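Long-range contacts in endonuclease V (Bacillus subtilis, PDB 3GA2), which probably repairs deaminated DNA by nicking double-stranded DNA at the second phosphodiester bond 3' to a deoxyinosine, leaving the lesion in place, with magnesium as cofactor: residues A43-A48 with C60-I65; E74-M79 with K104-E109. The protein carries 1 engineered substitution. All blocks are in the same frame, centred on the assembly; numbering follows the deposited sequence.

Contact 1: residues A43-A48 with C60-I65; sequences AGVDLA and CCIIVI
Leu47 and Cys60 both send their first side-chain branch anti to the backbone N, CG of Leu47 at chi1 -151° and SG of Cys60 at chi1 168°. The second torsion of Leu47, away from a staggered value, sets CD2 against CB of Cys60 at a short 3.3 Å, so the placement of CD2 is doubtful. SG of Cys60 crosses diagonally to CG1 of Val45 (3.8 Å). Further on, CB of Ala43 meets CG2 of Ile62 at 4.1 Å. These residues line one face of a beta hairpin, strands 41-52 and 55-66, where Leu98 and Ala102 of helix 96-105 cover Cys60. The backbones run antiparallel (165°), and two hydrogen-bonded pairs join them. Gly44 N donates to Ile63 O (2.8 Å) and Ile63 N returns to Gly44 O (2.9 Å); Asp46 N donates to Cys61 O (3.2 Å), with Cys61 N returning to Asp46 O. Asp46 turns to the other face, with Asp223 nearby. Its OD2 accepts Leu47 N at 2.7 Å on the anti side, slightly out of the carboxylate plane. This bond and the backbone pairing fix Asp46 within the strand. Its very close approach to Asp116 as modelled is doubtful, but a carboxylate on the side of Asp116 is consistent with the magnesium site predicted for these two residues in this RNase H-clan nuclease.

Contact 2: residues E74-M79 with K104-E109; sequences EKVHSM and KKLETE
Glu74 reaches with its carboxylate into the turn at Glu107 and Thr108, where hydrogen bonds carry the contact. Its CG lies anti to the backbone N (chi1 176°), and the chain stays extended beyond it. OE2 takes Glu107 N on its syn lone pair at 2.7 Å, in a nearly straight bond (167° at the hydrogen). OE1 accepts twice: from Thr108 N at 2.9 Å, on the syn side but somewhat out of plane, and from Thr108 OG1 at 2.6 Å, nearly in line with its own C-O bond. Three donors from two consecutive residues thus grip one carboxylate and fix its rotation. At the far end, the extended Lys105 chain puts NZ 2.8 Å from His77 O, close to the carbonyl axis. In this RNase H-like fold, helix 96-105 lies on the connection from the outermost strand 72-81 to strand 113-116 beside strand 41-52, and the bonds tie the helix exit back to that outermost strand. Apolar contact fills the middle: CG2 of Val76 presses on CD2 of Leu106 at 3.5 Å, a tight approach of side chains that cross at about a right angle. CG1 of Val76 also lies 4.0 Å from CB of Lys105. Ile62 of the adjacent strand packs against both Val76 and Leu106. Among charges, Glu107 OE1 stands 4.4 Å from Glu74 OE2, a like-charge approach that the donors around Glu74 may soften.

The two contacts lie in series along the chain, contact 1 closing before contact 2 opens, with centres about 9 Å apart on the same side of the chain's centre. They share the mixed sheet: strand 72-81 of contact 2 is the neighbour of strand 55-66 of contact 1, and probable hydrogen bonds Ser78 N to Cys60 O (2.8 Å) and Val64 N to Glu74 O (2.9 Å) join them. Contact 1 is buried and carries the predicted magnesium ligand Asp46 in the sheet's interior. Contact 2, partly buried at the outer strand, secures the connection from helix 96-105 to strand 113-116, which runs beside strand 41-52 and bears the other predicted ligand, Asp116.

Contact 1: residues A43-A48 with C60-I65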
loop_
_atom_site.group_PDB
_atom_site.type_symbol
_atom_site.label_atom_id
_atom_site.label_comp_id
_atom_site.label_asym_id
_atom_site.label_seq_id
_atom_site.Cartn_x
_atom_site.Cartn_y
_atom_site.Cartn_z
ATOM N N ALA A 43 0.625 10.460 -2.062
ATOM C CA ALA A 43 0.534 10.182 -0.636
ATOM C C ALA A 43 1.134 8.823 -0.325
ATOM O O ALA A 43 1.206 7.951 -1.193
ATOM C CB ALA A 43 -0.932 10.234 -0.182
ATOM N N GLY A 44 1.570 8.662 0.916
ATOM C CA GLY A 44 2.147 7.404 1.351
ATOM C C GLY A 44 1.331 6.901 2.522
ATOM O O GLY A 44 0.962 7.684 3.396
ATOM N N VAL A 45 1.053 5.600 2.546
ATOM C CA VAL A 45 0.256 5.008 3.609
ATOM C C VAL A 45 0.991 3.856 4.280
ATOM O O VAL A 45 1.576 2.997 3.612
ATOM C CB VAL A 45 -1.078 4.439 3.063
ATOM C CG1 VAL A 45 -2.018 4.104 4.212
ATOM C CG2 VAL A 45 -1.722 5.436 2.116
ATOM N N ASP A 46 0.971 3.843 5.603
ATOM C CA ASP A 46 1.595 2.757 6.332
ATOM C C ASP A 46 0.799 2.528 7.610
ATOM O O ASP A 46 -0.002 3.376 8.014
ATOM C CB ASP A 46 3.066 3.063 6.635
ATOM C CG ASP A 46 3.911 1.803 6.719
ATOM O OD1 ASP A 46 5.133 1.873 6.444
ATOM O OD2 ASP A 46 3.349 0.740 7.060
ATOM N N LEU A 47 1.024 1.375 8.231
ATOM C CA LEU A 47 0.316 0.979 9.443
ATOM C C LEU A 47 1.290 0.279 10.382
ATOM O O LEU A 47 2.172 -0.453 9.930
ATOM C CB LEU A 47 -0.806 0.009 9.070
ATOM C CG LEU A 47 -2.092 -0.110 9.889
ATOM C CD1 LEU A 47 -1.854 0.280 11.336
ATOM C CD2 LEU A 47 -3.140 0.775 9.263
ATOM N N ALA A 48 1.136 0.513 11.683
ATOM C CA ALA A 48 1.992 -0.111 12.691
ATOM C C ALA A 48 1.126 -0.683 13.806
ATOM O O ALA A 48 0.112 -0.093 14.172
ATOM C CB ALA A 48 2.975 0.903 13.255
ATOM N N CYS A 60 -2.486 4.142 11.627
ATOM C CA CYS A 60 -2.254 4.365 10.207
ATOM C C CYS A 60 -1.891 5.820 9.975
ATOM O O CYS A 60 -2.591 6.719 10.436
ATOM C CB CYS A 60 -3.504 4.037 9.388
ATOM S SG CYS A 60 -3.409 4.627 7.664
ATOM N N CYS A 61 -0.792 6.042 9.266
ATOM C CA CYS A 61 -0.348 7.388 8.947
ATOM C C CYS A 61 -0.371 7.586 7.443
ATOM O O CYS A 61 -0.000 6.695 6.674
ATOM C CB CYS A 61 1.081 7.640 9.432
ATOM S SG CYS A 61 1.307 7.765 11.216
ATOM N N ILE A 62 -0.815 8.762 7.030
ATOM C CA ILE A 62 -0.844 9.118 5.625
ATOM C C ILE A 62 -0.003 10.379 5.522
ATOM O O ILE A 62 -0.253 11.363 6.219
ATOM C CB ILE A 62 -2.276 9.410 5.128
ATOM C CG1 ILE A 62 -3.109 8.125 5.148
ATOM C CG2 ILE A 62 -2.233 9.985 3.712
ATOM C CD1 ILE A 62 -4.552 8.315 4.710
ATOM N N ILE A 63 1.015 10.330 4.673
ATOM C CA ILE A 63 1.897 11.466 4.464
ATOM C C ILE A 63 1.686 11.923 3.033
ATOM O O ILE A 63 1.858 11.136 2.108
ATOM C CB ILE A 63 3.375 11.072 4.620
ATOM C CG1 ILE A 63 3.582 10.340 5.944
ATOM C CG2 ILE A 63 4.248 12.314 4.543
ATOM C CD1 ILE A 63 3.261 11.176 7.168
ATOM N N VAL A 64 1.299 13.181 2.856
ATOM C CA VAL A 64 1.069 13.731 1.529
ATOM C C VAL A 64 2.230 14.641 1.161
ATOM O O VAL A 64 2.606 15.512 1.941
ATOM C CB VAL A 64 -0.232 14.567 1.484
ATOM C CG1 VAL A 64 -0.536 14.980 0.055
ATOM C CG2 VAL A 64 -1.395 13.760 2.060
ATOM N N ILE A 65 2.824 14.428 -0.008
ATOM C CA ILE A 65 3.914 15.294 -0.430
ATOM C C ILE A 65 3.559 15.981 -1.741
ATOM O O ILE A 65 2.651 15.551 -2.451
ATOM C CB ILE A 65 5.248 14.524 -0.620
ATOM C CG1 ILE A 65 5.118 13.508 -1.755
ATOM C CG2 ILE A 65 5.637 13.822 0.687
ATOM C CD1 ILE A 65 6.448 13.045 -2.302
#

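Contact 2: residues E74-M79 with K104-E109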
loop_
_atom_site.group_PDB
_atom_site.type_symbol
_atom_site.label_atom_id
_atom_site.label_comp_id
_atom_site.label_asym_id
_atom_site.label_seq_id
_atom_site.Cartn_x
_atom_site.Cartn_y
_atom_site.Cartn_z
ATOM N N GLU A 74 1.030 17.661 4.122
ATOM C CA GLU A 74 0.004 17.262 5.073
ATOM C C GLU A 74 0.297 15.906 5.712
ATOM O O GLU A 74 0.852 15.005 5.079
ATOM C CB GLU A 74 -1.372 17.232 4.382
ATOM C CG GLU A 74 -2.508 16.727 5.276
ATOM C CD GLU A 74 -3.884 16.881 4.646
ATOM O OE1 GLU A 74 -4.051 16.550 3.452
ATOM O OE2 GLU A 74 -4.812 17.320 5.354
ATOM N N LYS A 75 -0.073 15.776 6.980
ATOM C CA LYS A 75 0.117 14.530 7.707
ATOM C C LYS A 75 -1.105 14.276 8.577
ATOM O O LYS A 75 -1.588 15.175 9.266
ATOM C CB LYS A 75 1.377 14.587 8.582
ATOM C CG LYS A 75 2.666 14.726 7.793
ATOM C CD LYS A 75 3.885 14.323 8.606
ATOM C CE LYS A 75 4.114 15.242 9.787
ATOM N NZ LYS A 75 5.328 14.846 10.552
ATOM N N VAL A 76 -1.625 13.057 8.515
ATOM C CA VAL A 76 -2.785 12.678 9.315
ATOM C C VAL A 76 -2.577 11.266 9.805
ATOM O O VAL A 76 -1.718 10.546 9.299
ATOM C CB VAL A 76 -4.103 12.700 8.495
ATOM C CG1 VAL A 76 -4.428 14.115 8.056
ATOM C CG2 VAL A 76 -3.983 11.769 7.288
ATOM N N HIS A 77 -3.357 10.862 10.794
ATOM C CA HIS A 77 -3.231 9.512 11.294
ATOM C C HIS A 77 -4.529 9.069 11.936
ATOM O O HIS A 77 -5.376 9.885 12.299
ATOM C CB HIS A 77 -2.075 9.407 12.296
ATOM C CG HIS A 77 -2.344 10.078 13.603
ATOM N ND1 HIS A 77 -3.120 9.506 14.588
ATOM C CD2 HIS A 77 -1.970 11.289 14.076
ATOM C CE1 HIS A 77 -3.214 10.336 15.610
ATOM N NE2 HIS A 77 -2.524 11.428 15.323
ATOM N N SER A 78 -4.674 7.761 12.052
ATOM C CA SER A 78 -5.849 7.163 12.643
ATOM C C SER A 78 -5.312 6.165 13.660
ATOM O O SER A 78 -4.271 5.545 13.432
ATOM C CB SER A 78 -6.658 6.448 11.557
ATOM O OG SER A 78 -7.922 6.038 12.046
HETATM N N MSE A 79 -6.004 6.019 14.784
HETATM C CA MSE A 79 -5.569 5.089 15.820
HETATM C C MSE A 79 -6.771 4.436 16.489
HETATM O O MSE A 79 -7.794 5.084 16.707
HETATM C CB MSE A 79 -4.713 5.830 16.854
HETATM C CG MSE A 79 -4.025 4.940 17.884
HETATM SE SE MSE A 79 -5.111 4.540 19.443
HETATM C CE MSE A 79 -4.754 6.154 20.448
ATOM N N LYS A 104 -10.136 10.151 5.526
ATOM C CA LYS A 104 -11.239 11.086 5.741
ATOM C C LYS A 104 -10.783 12.371 6.425
ATOM O O LYS A 104 -11.454 13.404 6.352
ATOM C CB LYS A 104 -12.349 10.398 6.550
ATOM C CG LYS A 104 -12.964 9.231 5.785
ATOM C CD LYS A 104 -13.753 8.280 6.662
ATOM C CE LYS A 104 -15.135 8.796 6.974
ATOM N NZ LYS A 104 -15.877 7.778 7.771
ATOM N N LYS A 105 -9.626 12.318 7.071
ATOM C CA LYS A 105 -9.100 13.492 7.750
ATOM C C LYS A 105 -8.314 14.398 6.805
ATOM O O LYS A 105 -8.039 15.549 7.132
ATOM C CB LYS A 105 -8.211 13.058 8.916
ATOM C CG LYS A 105 -8.936 12.251 9.988
ATOM C CD LYS A 105 -7.975 11.845 11.090
ATOM C CE LYS A 105 -8.691 11.166 12.243
ATOM N NZ LYS A 105 -7.764 10.971 13.397
ATOM N N LEU A 106 -7.963 13.878 5.632
ATOM C CA LEU A 106 -7.199 14.639 4.645
ATOM C C LEU A 106 -7.881 15.897 4.104
ATOM O O LEU A 106 -9.028 15.850 3.651
ATOM C CB LEU A 106 -6.844 13.741 3.455
ATOM C CG LEU A 106 -5.874 12.582 3.702
ATOM C CD1 LEU A 106 -5.739 11.749 2.434
ATOM C CD2 LEU A 106 -4.517 13.133 4.125
ATOM N N GLU A 107 -7.168 17.018 4.142
ATOM C CA GLU A 107 -7.707 18.260 3.608
ATOM C C GLU A 107 -7.326 18.301 2.131
ATOM O O GLU A 107 -8.027 18.895 1.310
ATOM C CB GLU A 107 -7.130 19.486 4.331
ATOM C CG GLU A 107 -7.580 19.640 5.782
ATOM C CD GLU A 107 -7.238 21.003 6.361
ATOM O OE1 GLU A 107 -6.100 21.469 6.168
ATOM O OE2 GLU A 107 -8.105 21.612 7.016
ATOM N N THR A 108 -6.210 17.661 1.793
ATOM C CA THR A 108 -5.763 17.620 0.406
ATOM C C THR A 108 -6.424 16.444 -0.305
ATOM O O THR A 108 -7.135 15.652 0.312
ATOM C CB THR A 108 -4.240 17.456 0.298
ATOM O OG1 THR A 108 -3.851 16.192 0.849
ATOM C CG2 THR A 108 -3.533 18.578 1.044
ATOM N N GLU A 109 -6.196 16.341 -1.606
ATOM C CA GLU A 109 -6.764 15.258 -2.396
ATOM C C GLU A 109 -5.615 14.645 -3.188
ATOM O O GLU A 109 -5.375 15.016 -4.333
ATOM C CB GLU A 109 -7.839 15.800 -3.352
ATOM C CG GLU A 109 -8.653 14.715 -4.061
ATOM C CD GLU A 109 -9.714 15.285 -5.004
ATOM O OE1 GLU A 109 -10.462 16.194 -4.582
ATOM O OE2 GLU A 109 -9.810 14.814 -6.157
#